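Lmo0181 protein (Listeria monocytogenes serovar 1/2a, PDB 5F7V) binds the cyclic glucose tetrasaccharide cycloalternan and, as a membrane-anchored lipoprotein of the extracellular solute-binding family, probably hands it to an ABC transporter. Local coordinates at residues W253-F258 with W265-E270; P332-T337 with A344-L349; E320-A323 with I329-P332. One frame throughout, in Å; residues are numbered along the deposited sequence.

Contact 1 (W253-F258 with W265-E270); sequences WLFDMF and WDVQVE. With GLC (alpha-D-glucopyranose), chain B; GLC (alpha-D-glucopyranose), chain C; GLC (alpha-D-glucopyranose), chain D.
W265 and F258 join strand 265-268 to the short helical turn that follows W253. From CB, the W265 chain turns into an indole whose CG lies between the backbone N and the carbonyl carbon (chi1 57°). W265 NE1 lies 3.0 Å from F258 O. Further round, W265 CZ2 is 3.5 Å from F258 CB, which sits over one indole face, offset toward the rim, as a CH-pi contact. The F258 ring turns its edge to the same indole in a T-shaped pair, planes at 82°. At the far corner, W265 CZ3 is 4.2 Å from F255 CD1, which approaches near the indole plane. F255 continues the cluster, its CE1 lying 3.9 Å from V267 CG1.

W253 works on the ligand side. Its NE1-H points almost straight (167°) at O5 of GLC (chain C), 3.1 Å away and in the ring plane, while C1 of GLC (chain B) sits 3.5 Å above the plane over the centre of the indole. GLC (chain D) covers the same face nearer the rim.

The chemistry thus divides: an apolar aromatic cluster packs the turn onto the strand, and the adjoining indole offers the glycan both a flat face and a directed N-H.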
loop_
_atom_site.group_PDB
_atom_site.type_symbol
_atom_site.label_atom_id
_atom_site.label_comp_id
_atom_site.label_asym_id
_atom_site.label_seq_id
_atom_site.Cartn_x
_atom_site.Cartn_y
_atom_site.Cartn_z
ATOM N N TRP A 253 -2.532 -0.490 -7.263
ATOM C CA TRP A 253 -3.785 -1.216 -6.993
ATOM C C TRP A 253 -5.011 -0.515 -7.523
ATOM O O TRP A 253 -6.076 -1.123 -7.518
ATOM C CB TRP A 253 -3.972 -1.522 -5.487
ATOM C CG TRP A 253 -3.826 -0.340 -4.607
ATOM C CD1 TRP A 253 -4.820 0.515 -4.195
ATOM C CD2 TRP A 253 -2.624 0.105 -3.979
ATOM N NE1 TRP A 253 -4.301 1.483 -3.398
ATOM C CE2 TRP A 253 -2.959 1.252 -3.222
ATOM C CE3 TRP A 253 -1.292 -0.350 -3.952
ATOM C CZ2 TRP A 253 -2.000 1.961 -2.478
ATOM C CZ3 TRP A 253 -0.365 0.354 -3.197
ATOM C CH2 TRP A 253 -0.701 1.493 -2.483
ATOM N N LEU A 254 -4.879 0.725 -8.000
ATOM C CA LEU A 254 -6.007 1.408 -8.640
ATOM C C LEU A 254 -5.934 1.378 -10.166
ATOM O O LEU A 254 -6.815 1.941 -10.806
ATOM C CB LEU A 254 -6.140 2.849 -8.145
ATOM C CG LEU A 254 -6.562 2.897 -6.669
ATOM C CD1 LEU A 254 -6.754 4.363 -6.253
ATOM C CD2 LEU A 254 -7.788 2.065 -6.310
ATOM N N PHE A 255 -4.939 0.732 -10.754
ATOM C CA PHE A 255 -4.910 0.662 -12.204
ATOM C C PHE A 255 -6.159 -0.031 -12.757
ATOM O O PHE A 255 -6.673 0.425 -13.773
ATOM C CB PHE A 255 -3.698 -0.131 -12.685
ATOM C CG PHE A 255 -2.381 0.601 -12.637
ATOM C CD1 PHE A 255 -2.230 1.881 -12.090
ATOM C CD2 PHE A 255 -1.239 -0.068 -13.085
ATOM C CE1 PHE A 255 -0.985 2.476 -12.037
ATOM C CE2 PHE A 255 -0.011 0.524 -13.047
ATOM C CZ PHE A 255 0.113 1.792 -12.503
ATOM N N ASP A 256 -6.679 -1.079 -12.119
ATOM C CA ASP A 256 -7.899 -1.713 -12.620
ATOM C C ASP A 256 -9.082 -0.726 -12.598
ATOM O O ASP A 256 -9.777 -0.629 -13.609
ATOM C CB ASP A 256 -8.241 -2.980 -11.821
ATOM C CG ASP A 256 -9.469 -3.681 -12.351
ATOM O OD1 ASP A 256 -9.332 -4.349 -13.386
ATOM O OD2 ASP A 256 -10.573 -3.519 -11.769
ATOM N N MET A 257 -9.294 -0.003 -11.498
ATOM C CA MET A 257 -10.365 1.000 -11.403
ATOM C C MET A 257 -10.314 1.976 -12.571
ATOM O O MET A 257 -11.338 2.336 -13.164
ATOM C CB MET A 257 -10.202 1.789 -10.090
ATOM C CG MET A 257 -11.235 2.851 -9.770
ATOM S SD MET A 257 -10.986 3.398 -8.078
ATOM C CE MET A 257 -11.632 2.045 -7.106
ATOM N N PHE A 258 -9.100 2.399 -12.900
ATOM C CA PHE A 258 -8.891 3.496 -13.826
ATOM C C PHE A 258 -8.888 3.042 -15.273
ATOM O O PHE A 258 -8.801 3.885 -16.152
ATOM C CB PHE A 258 -7.616 4.267 -13.488
ATOM C CG PHE A 258 -7.648 4.997 -12.160
ATOM C CD1 PHE A 258 -8.821 5.334 -11.481
ATOM C CD2 PHE A 258 -6.468 5.352 -11.581
ATOM C CE1 PHE A 258 -8.801 6.009 -10.275
ATOM C CE2 PHE A 258 -6.429 6.016 -10.350
ATOM C CZ PHE A 258 -7.596 6.348 -9.695
ATOM N N TRP A 265 -4.636 8.888 -19.554
ATOM C CA TRP A 265 -3.866 9.020 -18.343
ATOM C C TRP A 265 -2.608 8.192 -18.452
ATOM O O TRP A 265 -2.537 7.191 -19.186
ATOM C CB TRP A 265 -4.672 8.610 -17.115
ATOM C CG TRP A 265 -5.250 7.213 -17.099
ATOM C CD1 TRP A 265 -6.372 6.780 -17.736
ATOM C CD2 TRP A 265 -4.738 6.074 -16.425
ATOM N NE1 TRP A 265 -6.597 5.447 -17.520
ATOM C CE2 TRP A 265 -5.610 4.993 -16.687
ATOM C CE3 TRP A 265 -3.642 5.868 -15.581
ATOM C CZ2 TRP A 265 -5.419 3.755 -16.135
ATOM C CZ3 TRP A 265 -3.466 4.617 -15.026
ATOM C CH2 TRP A 265 -4.353 3.581 -15.302
ATOM N N ASP A 266 -1.629 8.561 -17.626
ATOM C CA ASP A 266 -0.368 7.820 -17.578
ATOM C C ASP A 266 0.213 7.970 -16.176
ATOM O O ASP A 266 -0.439 8.497 -15.269
ATOM C CB ASP A 266 0.570 8.272 -18.714
ATOM C CG ASP A 266 1.579 7.221 -19.185
ATOM O OD1 ASP A 266 1.782 6.179 -18.515
ATOM O OD2 ASP A 266 2.146 7.496 -20.283
ATOM N N VAL A 267 1.388 7.405 -15.972
ATOM C CA VAL A 267 2.012 7.377 -14.646
ATOM C C VAL A 267 3.465 7.758 -14.699
ATOM O O VAL A 267 4.122 7.635 -15.751
ATOM C CB VAL A 267 1.864 5.994 -13.979
ATOM C CG1 VAL A 267 0.409 5.590 -13.850
ATOM C CG2 VAL A 267 2.658 4.931 -14.690
ATOM N N GLN A 268 3.999 8.213 -13.585
ATOM C CA GLN A 268 5.399 8.602 -13.438
ATOM C C GLN A 268 5.921 8.285 -12.049
ATOM O O GLN A 268 5.174 8.216 -11.100
ATOM C CB GLN A 268 5.565 10.108 -13.745
ATOM C CG GLN A 268 7.000 10.611 -13.856
ATOM C CD GLN A 268 7.788 9.816 -14.855
ATOM O OE1 GLN A 268 8.444 8.847 -14.513
ATOM N NE2 GLN A 268 7.725 10.239 -16.124
ATOM N N VAL A 269 7.229 8.064 -11.971
ATOM C CA VAL A 269 7.908 7.992 -10.665
ATOM C C VAL A 269 7.663 9.242 -9.871
ATOM O O VAL A 269 7.753 10.338 -10.420
ATOM C CB VAL A 269 9.421 7.800 -10.863
ATOM C CG1 VAL A 269 10.132 7.663 -9.508
ATOM C CG2 VAL A 269 9.744 6.604 -11.744
ATOM N N GLU A 270 7.310 9.103 -8.593
ATOM C CA GLU A 270 7.051 10.298 -7.777
ATOM C C GLU A 270 8.289 11.177 -7.589
ATOM O O GLU A 270 9.411 10.658 -7.424
ATOM C CB GLU A 270 6.520 9.890 -6.427
ATOM C CG GLU A 270 5.179 9.177 -6.480
ATOM C CD GLU A 270 4.691 9.027 -5.049
ATOM O OE1 GLU A 270 5.160 8.117 -4.357
ATOM O OE2 GLU A 270 3.821 9.798 -4.589
HETATM C C1 GLC B . -2.589 -1.392 -0.625
HETATM C C2 GLC B . -1.671 -2.585 -0.491
HETATM C C3 GLC B . -1.340 -2.830 0.971
HETATM C C4 GLC B . -0.834 -1.552 1.629
HETATM C C5 GLC B . -1.850 -0.431 1.449
HETATM C C6 GLC B . -1.354 0.909 1.975
HETATM O O2 GLC B . -2.310 -3.725 -1.076
HETATM O O3 GLC B . -0.318 -3.822 1.019
HETATM O O4 GLC B . -0.720 -1.803 3.033
HETATM O O5 GLC B . -2.083 -0.239 0.036
HETATM O O6 GLC B . -2.359 1.855 1.545
HETATM C C1 GLC C . -4.935 4.949 -1.345
HETATM C C2 GLC C . -5.809 6.179 -1.512
HETATM C C3 GLC C . -7.191 5.984 -0.942
HETATM C C4 GLC C . -7.811 4.683 -1.420
HETATM C C5 GLC C . -6.879 3.521 -1.149
HETATM C C6 GLC C . -7.452 2.294 -1.841
HETATM O O2 GLC C . -5.186 7.341 -0.951
HETATM O O3 GLC C . -8.065 7.083 -1.139
HETATM O O4 GLC C . -9.088 4.483 -0.826
HETATM O O5 GLC C . -5.625 3.759 -1.786
HETATM O O6 GLC C . -6.654 1.119 -1.657
HETATM C C1 GLC D . -6.906 0.453 -0.418
HETATM C C2 GLC D . -5.572 -0.038 0.111
HETATM C C3 GLC D . -4.983 -1.136 -0.758
HETATM C C4 GLC D . -6.001 -2.253 -0.871
HETATM C C5 GLC D . -7.271 -1.672 -1.505
HETATM C C6 GLC D . -8.346 -2.727 -1.737
HETATM O O2 GLC D . -4.677 1.070 0.196
HETATM O O3 GLC D . -3.860 -1.721 -0.103
HETATM O O4 GLC D . -5.474 -3.356 -1.614
HETATM O O5 GLC D . -7.773 -0.651 -0.640
HETATM O O6 GLC D . -8.851 -3.119 -0.462
#

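Contact 2 (P332-T337 with A344-L349); sequences PYLDAT and AVFESL
The helical turn that brings V345 and F346 against Y333 and L334 is tied together at A344 O, which takes two bonds from a single residue: S348 OG at 2.8 Å and S348 N at 3.0 Å. The two donors reach it from opposite faces of the carbonyl plane, the hydroxyl at a C=O...O angle of 154°, so the serine reinforces the ordinary i to i-4 helical bond. The motif is a pair of short helices, 327-335 and 343-347, joined by a brief connection and packed through apolar side chains; no hydrogen bond crosses between the two segments.

Y333 carries one side of the interface. Its CG lies anti to the backbone N (chi1 -171°), and the ring extends toward the other helix, with Y333 CD1 4.0 Å from F346 CE2. That approach is at the edge of the F346 ring, near its plane. At the far end, Y333 OH comes within 4.1 Å of V345 CG2, a methyl that lies near the tyrosine plane. R342, in the connection, makes a cation-pi contact with Y333, and F255 of helix 255-258 touches both Y333 and V345, which places the pairing against the aromatic cluster there.

L334, partly exposed, completes the packing. Its CB bond runs past the other helix, and the end of the chain brings one methyl over to lie obliquely beside the phenyl: L334 CD2 stands 3.6 Å from F346 CE2 and 3.8 Å from F346 CD2.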
loop_
_atom_site.group_PDB
_atom_site.type_symbol
_atom_site.label_atom_id
_atom_site.label_comp_id
_atom_site.label_asym_id
_atom_site.label_seq_id
_atom_site.Cartn_x
_atom_site.Cartn_y
_atom_site.Cartn_z
ATOM N N PRO A 332 3.457 -9.518 -19.816
ATOM C CA PRO A 332 2.152 -8.942 -20.167
ATOM C C PRO A 332 1.835 -7.691 -19.348
ATOM O O PRO A 332 1.135 -6.806 -19.847
ATOM C CB PRO A 332 1.171 -10.105 -19.922
ATOM C CG PRO A 332 1.995 -11.338 -20.070
ATOM C CD PRO A 332 3.334 -10.958 -19.489
ATOM N N TYR A 333 2.328 -7.578 -18.116
ATOM C CA TYR A 333 2.130 -6.349 -17.339
ATOM C C TYR A 333 2.841 -5.160 -17.939
ATOM O O TYR A 333 2.323 -4.045 -17.907
ATOM C CB TYR A 333 2.599 -6.575 -15.898
ATOM C CG TYR A 333 2.254 -5.473 -14.940
ATOM C CD1 TYR A 333 3.048 -4.342 -14.802
ATOM C CD2 TYR A 333 1.108 -5.535 -14.158
ATOM C CE1 TYR A 333 2.728 -3.341 -13.914
ATOM C CE2 TYR A 333 0.764 -4.529 -13.271
ATOM C CZ TYR A 333 1.578 -3.433 -13.148
ATOM O OH TYR A 333 1.273 -2.427 -12.281
ATOM N N LEU A 334 4.033 -5.378 -18.458
ATOM C CA LEU A 334 4.785 -4.299 -19.118
ATOM C C LEU A 334 4.109 -3.902 -20.441
ATOM O O LEU A 334 4.167 -2.726 -20.834
ATOM C CB LEU A 334 6.221 -4.744 -19.396
ATOM C CG LEU A 334 7.151 -4.780 -18.195
ATOM C CD1 LEU A 334 8.433 -5.468 -18.628
ATOM C CD2 LEU A 334 7.354 -3.349 -17.690
ATOM N N ASP A 335 3.433 -4.839 -21.098
ATOM C CA ASP A 335 2.838 -4.570 -22.397
ATOM C C ASP A 335 1.413 -4.059 -22.316
ATOM O O ASP A 335 0.854 -3.555 -23.299
ATOM C CB ASP A 335 2.871 -5.847 -23.251
ATOM C CG ASP A 335 4.289 -6.261 -23.658
ATOM O OD1 ASP A 335 5.211 -5.421 -23.608
ATOM O OD2 ASP A 335 4.494 -7.420 -24.042
ATOM N N ALA A 336 0.813 -4.189 -21.145
ATOM C CA ALA A 336 -0.563 -3.765 -20.938
ATOM C C ALA A 336 -0.679 -2.248 -20.836
ATOM O O ALA A 336 0.231 -1.532 -20.411
ATOM C CB ALA A 336 -1.085 -4.401 -19.652
ATOM N N THR A 337 -1.814 -1.754 -21.296
ATOM C CA THR A 337 -2.083 -0.302 -21.270
ATOM C C THR A 337 -3.601 -0.066 -21.163
ATOM O O THR A 337 -4.345 -0.887 -21.723
ATOM C CB THR A 337 -1.478 0.402 -22.500
ATOM O OG1 THR A 337 -1.701 1.823 -22.423
ATOM C CG2 THR A 337 -2.015 -0.109 -23.840
ATOM N N ALA A 344 7.655 2.829 -15.149
ATOM C CA ALA A 344 7.764 3.644 -13.939
ATOM C C ALA A 344 7.551 2.824 -12.679
ATOM O O ALA A 344 8.134 3.133 -11.639
ATOM C CB ALA A 344 6.763 4.793 -13.941
ATOM N N VAL A 345 6.724 1.779 -12.728
ATOM C CA VAL A 345 6.470 0.945 -11.561
ATOM C C VAL A 345 7.769 0.266 -11.130
ATOM O O VAL A 345 8.087 0.216 -9.943
ATOM C CB VAL A 345 5.367 -0.089 -11.903
ATOM C CG1 VAL A 345 5.173 -1.057 -10.747
ATOM C CG2 VAL A 345 4.034 0.558 -12.292
ATOM N N PHE A 346 8.498 -0.277 -12.099
ATOM C CA PHE A 346 9.745 -0.974 -11.787
ATOM C C PHE A 346 10.878 0.001 -11.527
ATOM O O PHE A 346 11.696 -0.256 -10.643
ATOM C CB PHE A 346 10.053 -1.981 -12.909
ATOM C CG PHE A 346 8.957 -2.973 -13.044
ATOM C CD1 PHE A 346 8.875 -4.043 -12.186
ATOM C CD2 PHE A 346 7.967 -2.767 -13.984
ATOM C CE1 PHE A 346 7.799 -4.928 -12.302
ATOM C CE2 PHE A 346 6.889 -3.628 -14.094
ATOM C CZ PHE A 346 6.831 -4.714 -13.260
ATOM N N GLU A 347 10.933 1.112 -12.257
ATOM C CA GLU A 347 11.981 2.120 -11.981
ATOM C C GLU A 347 11.879 2.603 -10.537
ATOM O O GLU A 347 12.905 2.847 -9.887
ATOM C CB GLU A 347 11.803 3.311 -12.908
ATOM C CG GLU A 347 12.180 3.016 -14.341
ATOM C CD GLU A 347 11.592 4.007 -15.337
ATOM O OE1 GLU A 347 10.842 4.929 -14.944
ATOM O OE2 GLU A 347 11.930 3.834 -16.530
ATOM N N SER A 348 10.658 2.710 -10.006
ATOM C CA SER A 348 10.446 3.208 -8.647
ATOM C C SER A 348 11.096 2.318 -7.599
ATOM O O SER A 348 11.455 2.831 -6.542
ATOM C CB SER A 348 8.953 3.356 -8.383
ATOM O OG SER A 348 8.308 4.339 -9.171
ATOM N N LEU A 349 11.295 1.029 -7.864
ATOM C CA LEU A 349 11.848 0.120 -6.867
ATOM C C LEU A 349 13.258 0.463 -6.458
ATOM O O LEU A 349 13.653 0.141 -5.348
ATOM C CB LEU A 349 11.762 -1.303 -7.370
ATOM C CG LEU A 349 10.354 -1.842 -7.626
ATOM C CD1 LEU A 349 10.427 -3.158 -8.362
ATOM C CD2 LEU A 349 9.594 -1.985 -6.318
#

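Contact 3 (E320-A323 with I329-P332); sequences ELPA and ILQP. With GLC (alpha-D-glucopyranose), chain B.
L330 and L321 meet methyl to methyl, L330 CD2 lying 4.1 Å from L321 CD2, and this pair sets the shape of the contact between the short strand 321-322 and helix 327-335. The two leucine chains cross at about a right angle, so each presents a single branch and they do not lie alongside one another. The bump on the helix is L330 CD2. It sits over the dip between L321 CD2 and the pyrrolidine ring of P322, with L330 CD2 4.5 Å from P322 CD. In return, the P322 ring is the bump on the strand: its CD faces L330 and its CG faces I329, with P322 CG 4.3 Å from I329 CG2. The proline therefore fits the shallow hollow between two successive helix residues. None of these separations is short, which marks the fit as loose van der Waals packing, and the buried surface is small, 114 Å² over both sides.

Just before the strand, E320 turns the other way, to the sugar. Its chain is extended beyond CG, and E320 OE2 accepts a hydrogen bond from O2 of GLC (chain B) at 2.6 Å. OE1 is bonded to S126 OG, so that serine is a second-shell residue that fixes how the carboxylate is turned.

In the fold, strand 321-322 pairs antiparallel with strand 119-135 through backbone bonds between L321 and F127. Helix 308-316 adds I315 against P322 and K312 against I329, while V345 and F346 of helix 343-347 pack on L321, placing the contact between two helices at the margin of the sheet.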
loop_
_atom_site.group_PDB
_atom_site.type_symbol
_atom_site.label_atom_id
_atom_site.label_comp_id
_atom_site.label_asym_id
_atom_site.label_seq_id
_atom_site.Cartn_x
_atom_site.Cartn_y
_atom_site.Cartn_z
ATOM N N GLU A 320 -1.945 -5.561 -8.563
ATOM C CA GLU A 320 -0.613 -5.381 -7.957
ATOM C C GLU A 320 0.375 -6.219 -8.766
ATOM O O GLU A 320 0.193 -6.352 -9.972
ATOM C CB GLU A 320 -0.601 -5.664 -6.464
ATOM C CG GLU A 320 -1.599 -4.761 -5.728
ATOM C CD GLU A 320 -1.487 -4.785 -4.228
ATOM O OE1 GLU A 320 -0.671 -5.591 -3.667
ATOM O OE2 GLU A 320 -2.260 -4.003 -3.631
ATOM N N LEU A 321 1.425 -6.757 -8.162
ATOM C CA LEU A 321 2.413 -7.610 -8.816
ATOM C C LEU A 321 2.497 -8.902 -8.048
ATOM O O LEU A 321 2.437 -8.903 -6.835
ATOM C CB LEU A 321 3.777 -6.894 -8.870
ATOM C CG LEU A 321 3.861 -5.651 -9.765
ATOM C CD1 LEU A 321 5.180 -4.941 -9.511
ATOM C CD2 LEU A 321 3.702 -6.007 -11.221
ATOM N N PRO A 322 2.656 -10.021 -8.755
ATOM C CA PRO A 322 2.893 -11.307 -8.103
ATOM C C PRO A 322 4.266 -11.350 -7.460
ATOM O O PRO A 322 5.159 -10.590 -7.790
ATOM C CB PRO A 322 2.768 -12.293 -9.251
ATOM C CG PRO A 322 3.305 -11.513 -10.412
ATOM C CD PRO A 322 2.854 -10.101 -10.214
ATOM N N ALA A 323 4.394 -12.234 -6.491
ATOM C CA ALA A 323 5.683 -12.435 -5.870
ATOM C C ALA A 323 6.762 -12.990 -6.782
ATOM O O ALA A 323 7.934 -12.701 -6.595
ATOM C CB ALA A 323 5.530 -13.307 -4.666
ATOM N N ILE A 329 6.436 -14.223 -16.996
ATOM C CA ILE A 329 5.239 -13.927 -16.226
ATOM C C ILE A 329 4.954 -12.422 -16.168
ATOM O O ILE A 329 3.797 -12.021 -16.280
ATOM C CB ILE A 329 5.358 -14.514 -14.798
ATOM C CG1 ILE A 329 5.331 -16.046 -14.861
ATOM C CG2 ILE A 329 4.275 -13.996 -13.843
ATOM C CD1 ILE A 329 3.971 -16.664 -15.110
ATOM N N LEU A 330 5.981 -11.596 -16.024
ATOM C CA LEU A 330 5.797 -10.145 -15.928
ATOM C C LEU A 330 5.580 -9.408 -17.243
ATOM O O LEU A 330 5.044 -8.306 -17.259
ATOM C CB LEU A 330 6.997 -9.476 -15.253
ATOM C CG LEU A 330 7.172 -9.603 -13.740
ATOM C CD1 LEU A 330 8.508 -9.059 -13.253
ATOM C CD2 LEU A 330 6.055 -8.827 -13.058
ATOM N N GLN A 331 6.012 -10.001 -18.350
ATOM C CA GLN A 331 5.937 -9.285 -19.623
ATOM C C GLN A 331 4.553 -8.751 -19.978
ATOM O O GLN A 331 4.498 -7.597 -20.412
ATOM C CB GLN A 331 6.474 -10.153 -20.760
ATOM C CG GLN A 331 6.744 -9.387 -22.057
ATOM C CD GLN A 331 7.712 -8.225 -21.865
ATOM O OE1 GLN A 331 8.760 -8.373 -21.250
ATOM N NE2 GLN A 331 7.366 -7.056 -22.375
ATOM N N PRO A 332 3.457 -9.518 -19.816
ATOM C CA PRO A 332 2.152 -8.942 -20.167
ATOM C C PRO A 332 1.835 -7.691 -19.348
ATOM O O PRO A 332 1.135 -6.806 -19.847
ATOM C CB PRO A 332 1.171 -10.105 -19.922
ATOM C CG PRO A 332 1.995 -11.338 -20.070
ATOM C CD PRO A 332 3.334 -10.958 -19.489
HETATM C C1 GLC B . -2.589 -1.392 -0.625
HETATM C C2 GLC B . -1.671 -2.585 -0.491
HETATM C C3 GLC B . -1.340 -2.830 0.971
HETATM C C4 GLC B . -0.834 -1.552 1.629
HETATM C C5 GLC B . -1.850 -0.431 1.449
HETATM C C6 GLC B . -1.354 0.909 1.975
HETATM O O2 GLC B . -2.310 -3.725 -1.076
HETATM O O3 GLC B . -0.318 -3.822 1.019
HETATM O O4 GLC B . -0.720 -1.803 3.033
HETATM O O5 GLC B . -2.083 -0.239 0.036
HETATM O O6 GLC B . -2.359 1.855 1.545
#

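Overall arrangement
Followed from the N terminus, contact 1 comes first, returning the chain after the six-residue turn 259-264 to strand 265-268. Contact 3 then closes the five-residue connection 324-328, bringing helix 327-335 back over strand 321-322. Contact 2 opens on that same helix, sharing P332, and closes 338-343 with helix 343-347. The three are in series; none nests or crosses. In space they form one patch: Y333 OH lies 3.3 Å from F255 CE2, L321 CD1 lies 3.8 Å from F346 CE1, and E320 OE2 lies 3.5 Å from W253 CB. The helices of contact 2 thus link contacts 1 and 3, which both reach the main sheet and GLC (chain B).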